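Local coordinates for RNA silencing suppressor p19 (Tomato bushy stunt virus, PDB 4JGN), which probably suppresses RNA silencing as a homodimeric molecular caliper, binding silencing RNAs selected by the length of their duplex region, at residues G87-I92 and T100-S105. Residues are numbered along the deposited sequence; the frame is centred on the assembly and turned at random.
With nucleotides of chain B.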
ATOM      1  N   GLY A  87       5.515  12.267   9.638  1.00 27.10           N
ATOM      2  CA  GLY A  87       5.048  11.149   8.776  1.00 26.47           C
ATOM      3  C   GLY A  87       3.535  11.001   8.791  1.00 27.04           C
ATOM      4  O   GLY A  87       2.852  11.143   9.843  1.00 28.25           O
ATOM      5  N   CYS A  88       3.013  10.666   7.618  1.00 25.05           N
ATOM      6  CA  CYS A  88       1.607  10.462   7.424  1.00 23.51           C
ATOM      7  C   CYS A  88       1.407   9.090   6.822  1.00 21.56           C
ATOM      8  O   CYS A  88       2.162   8.680   5.880  1.00 21.46           O
ATOM      9  CB  CYS A  88       1.121  11.429   6.424  1.00 23.03           C
ATOM     10  SG  CYS A  88       1.221  13.220   7.088  1.00 31.54           S
ATOM     11  N   THR A  89       0.378   8.403   7.299  1.00 19.98           N
ATOM     12  CA  THR A  89       0.133   7.023   6.808  1.00 20.54           C
ATOM     13  C   THR A  89      -1.358   6.752   6.718  1.00 20.28           C
ATOM     14  O   THR A  89      -2.147   6.969   7.715  1.00 20.84           O
ATOM     15  CB  THR A  89       0.682   5.977   7.787  1.00 23.81           C
ATOM     16  OG1 THR A  89       2.089   6.149   7.916  1.00 29.95           O
ATOM     17  CG2 THR A  89       0.520   4.577   7.204  1.00 21.99           C
ATOM     18  N   TYR A  90      -1.764   6.139   5.594  1.00 19.28           N
ATOM     19  CA  TYR A  90      -3.094   5.606   5.475  1.00 18.01           C
ATOM     20  C   TYR A  90      -2.970   4.098   5.443  1.00 20.53           C
ATOM     21  O   TYR A  90      -2.093   3.622   4.692  1.00 19.69           O
ATOM     22  CB  TYR A  90      -3.729   6.029   4.122  1.00 17.56           C
ATOM     23  CG  TYR A  90      -5.051   5.355   3.887  1.00 18.45           C
ATOM     24  CD1 TYR A  90      -6.202   5.722   4.627  1.00 17.41           C
ATOM     25  CD2 TYR A  90      -5.187   4.342   2.891  1.00 18.69           C
ATOM     26  CE1 TYR A  90      -7.421   5.036   4.438  1.00 16.87           C
ATOM     27  CE2 TYR A  90      -6.384   3.685   2.688  1.00 19.72           C
ATOM     28  CZ  TYR A  90      -7.492   4.012   3.453  1.00 21.69           C
ATOM     29  OH  TYR A  90      -8.710   3.407   3.267  1.00 24.25           O
ATOM     30  N   SER A  91      -3.794   3.361   6.202  1.00 18.16           N
ATOM     31  CA  SER A  91      -3.770   1.895   6.080  1.00 21.42           C
ATOM     32  C   SER A  91      -5.199   1.383   5.875  1.00 21.12           C
ATOM     33  O   SER A  91      -6.172   2.049   6.375  1.00 20.59           O
ATOM     34  CB  SER A  91      -3.086   1.290   7.274  1.00 22.10           C
ATOM     35  OG  SER A  91      -3.887   1.574   8.369  1.00 38.26           O
ATOM     36  N   ILE A  92      -5.358   0.263   5.195  1.00 18.84           N
ATOM     37  CA  ILE A  92      -6.658  -0.285   5.029  1.00 18.64           C
ATOM     38  C   ILE A  92      -6.404  -1.840   5.055  1.00 20.51           C
ATOM     39  O   ILE A  92      -5.380  -2.301   4.484  1.00 19.58           O
ATOM     40  CB  ILE A  92      -7.347   0.170   3.665  1.00 19.16           C
ATOM     41  CG1 ILE A  92      -8.760  -0.460   3.578  1.00 20.05           C
ATOM     42  CG2 ILE A  92      -6.451  -0.131   2.421  1.00 17.66           C
ATOM     43  CD1 ILE A  92      -9.567   0.058   2.369  1.00 25.06           C
ATOM     44  N   THR A 100      -0.705  -0.139   3.065  1.00 18.10           N
ATOM     45  CA  THR A 100      -0.409   1.133   3.708  1.00 20.43           C
ATOM     46  C   THR A 100       0.185   2.100   2.669  1.00 20.49           C
ATOM     47  O   THR A 100       0.935   1.688   1.782  1.00 20.58           O
ATOM     48  CB  THR A 100       0.566   0.882   4.984  1.00 20.87           C
ATOM     49  OG1 THR A 100       0.725   2.117   5.691  0.50 28.42           O
ATOM     50  CG2 THR A 100       1.911   0.683   4.417  0.50 11.97           C
ATOM     51  N   VAL A 101      -0.116   3.366   2.737  1.00 18.48           N
ATOM     52  CA  VAL A 101       0.459   4.337   1.838  1.00 18.04           C
ATOM     53  C   VAL A 101       1.063   5.366   2.779  1.00 21.00           C
ATOM     54  O   VAL A 101       0.357   5.919   3.693  1.00 20.01           O
ATOM     55  CB  VAL A 101      -0.645   5.003   1.031  1.00 18.98           C
ATOM     56  CG1 VAL A 101      -0.012   6.065   0.128  1.00 20.71           C
ATOM     57  CG2 VAL A 101      -1.376   3.945   0.144  1.00 20.18           C
ATOM     58  N   SER A 102       2.331   5.664   2.630  1.00 19.99           N
ATOM     59  CA  SER A 102       2.961   6.527   3.651  1.00 21.89           C
ATOM     60  C   SER A 102       4.032   7.441   3.074  1.00 23.15           C
ATOM     61  O   SER A 102       4.633   7.136   2.009  1.00 23.15           O
ATOM     62  CB  SER A 102       3.416   5.671   4.833  1.00 23.30           C
ATOM     63  OG  SER A 102       4.470   4.854   4.519  1.00 34.38           O
ATOM     64  N   GLY A 103       4.280   8.580   3.766  1.00 21.95           N
ATOM     65  CA  GLY A 103       5.382   9.441   3.361  1.00 24.50           C
ATOM     66  C   GLY A 103       5.290  10.693   4.243  1.00 25.06           C
ATOM     67  O   GLY A 103       4.585  10.694   5.294  1.00 25.00           O
ATOM     68  N   GLY A 104       6.008  11.712   3.855  1.00 26.14           N
ATOM     69  CA  GLY A 104       6.074  12.869   4.753  1.00 24.02           C
ATOM     70  C   GLY A 104       4.921  13.798   4.421  1.00 24.83           C
ATOM     71  O   GLY A 104       4.358  13.766   3.338  1.00 24.48           O
ATOM     72  N   SER A 105       4.646  14.772   5.312  1.00 26.43           N
ATOM     73  CA  SER A 105       3.450  15.620   5.085  1.00 25.62           C
ATOM     74  C   SER A 105       3.562  16.487   3.861  1.00 26.86           C
ATOM     75  O   SER A 105       2.539  16.965   3.343  1.00 29.06           O
ATOM     76  CB  SER A 105       3.180  16.496   6.326  1.00 26.88           C
ATOM     77  OG  SER A 105       4.373  17.001   6.919  1.00 24.46           O
TER
ATOM     78  P     C B  13      10.056   3.585   3.695  1.00 31.69           P
ATOM     79  OP1   C B  13      10.232   4.138   2.362  1.00 31.96           O
ATOM     80  OP2   C B  13      11.189   3.273   4.605  1.00 30.16           O
ATOM     81  O5'   C B  13       9.226   4.698   4.542  1.00 29.94           O
ATOM     82  C5'   C B  13       8.017   5.251   4.008  1.00 29.50           C
ATOM     83  C4'   C B  13       7.317   6.133   5.044  1.00 27.57           C
ATOM     84  O4'   C B  13       6.974   5.266   6.185  1.00 29.91           O
ATOM     85  C3'   C B  13       8.258   7.157   5.706  1.00 28.37           C
ATOM     86  O3'   C B  13       8.396   8.271   4.863  1.00 31.96           O
ATOM     87  C2'   C B  13       7.515   7.438   6.989  1.00 25.41           C
ATOM     88  O2'   C B  13       6.308   8.182   6.772  1.00 28.63           O
ATOM     89  C1'   C B  13       7.211   5.984   7.399  1.00 26.98           C
ATOM     90  N1    C B  13       8.282   5.347   8.262  1.00 27.72           N
ATOM     91  C2    C B  13       8.408   5.758   9.618  1.00 32.20           C
ATOM     92  O2    C B  13       7.632   6.651  10.068  1.00 31.69           O
ATOM     93  N3    C B  13       9.313   5.211  10.436  1.00 31.17           N
ATOM     94  C4    C B  13      10.131   4.251   9.962  1.00 36.20           C
ATOM     95  N4    C B  13      11.072   3.684  10.801  1.00 33.36           N
ATOM     96  C5    C B  13      10.037   3.862   8.611  1.00 34.78           C
ATOM     97  C6    C B  13       9.110   4.385   7.786  1.00 33.27           C
ATOM     98  P     U B  14       9.742   9.069   4.827  1.00 31.93           P
ATOM     99  OP1   U B  14       9.449   9.906   3.690  1.00 33.62           O
ATOM    100  OP2   U B  14      10.909   8.199   5.014  1.00 31.63           O
ATOM    101  O5'   U B  14       9.716   9.900   6.222  1.00 29.85           O
ATOM    102  C5'   U B  14       8.521  10.835   6.307  1.00 27.67           C
ATOM    103  C4'   U B  14       8.590  11.491   7.704  1.00 30.01           C
ATOM    104  O4'   U B  14       8.387  10.476   8.664  1.00 28.97           O
ATOM    105  C3'   U B  14       9.937  12.015   8.227  1.00 31.28           C
ATOM    106  O3'   U B  14      10.141  13.306   7.683  1.00 28.87           O
ATOM    107  C2'   U B  14       9.795  12.037   9.760  1.00 29.96           C
ATOM    108  O2'   U B  14       8.838  13.050  10.107  1.00 28.91           O
ATOM    109  C1'   U B  14       9.093  10.686   9.873  1.00 31.52           C
ATOM    110  N1    U B  14      10.038   9.534  10.160  1.00 30.56           N
ATOM    111  C2    U B  14      10.489   9.436  11.478  1.00 35.27           C
ATOM    112  O2    U B  14      10.120  10.211  12.324  1.00 40.54           O
ATOM    113  N3    U B  14      11.317   8.383  11.808  1.00 35.82           N
ATOM    114  C4    U B  14      11.767   7.493  10.831  1.00 37.75           C
ATOM    115  O4    U B  14      12.552   6.606  11.173  1.00 42.75           O
ATOM    116  C5    U B  14      11.262   7.643   9.459  1.00 34.23           C
ATOM    117  C6    U B  14      10.441   8.672   9.167  1.00 33.28           C
TER
HETATM  118  O   HOH W   1       4.347   3.793   7.293  1.00 55.55           O
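Thr89 lies opposite Ser102 where strands 87-94 and 97-104 run antiparallel as a beta hairpin, and with Ser91 and Thr100 these two line the sheet face that receives the RNA. Thr89 shows how small hydroxyl residues suit this surface. Its CB rests 4.0 Å from Ser102 CB. There the side chain forks: CG2, trans to the backbone N (chi1 of OG1 -61°), runs at a slant across the Thr100 side chain, 2.9 Å from Thr100 OG1, a tight approach, while OG1 passes Ser102 CB and reaches a water through a weak bond. That water is also bonded to Ser102 OG at 3.0 Å and donates to O4' of the C13 sugar, so two short side chains share one bridge to a ribose.

Between these pairs the strands are joined by backbone hydrogen bonds. Cys88 and Gly103 exchange two, the shorter from Cys88 N to Gly103 O (2.8 Å). Tyr90 and Val101 form the next reciprocal pair; Tyr90 O also takes a weak bond from Thr100 OG1.

Glycine suits the RNA-facing end: Gly87, having no side chain, lets U14 O4' come to 3.4 Å from Gly87 CA.

Cys88, Tyr90 and Val101 turn to the other face, where their mostly apolar side chains suit burial. Cys88 SG packs 3.9 Å from Ser105 CB and, like Tyr90, touches helix 108-124; the Tyr90 hydroxyl bonds to Glu39. Along its other edge, strand 97-104 pairs antiparallel with the second subunit, continuing the sheet across the dimer.

The contact therefore presents one polar and one largely apolar face. Its RNA-side contacts here are with sugars rather than bases, chemistry consistent with binding a duplex without reading its sequence.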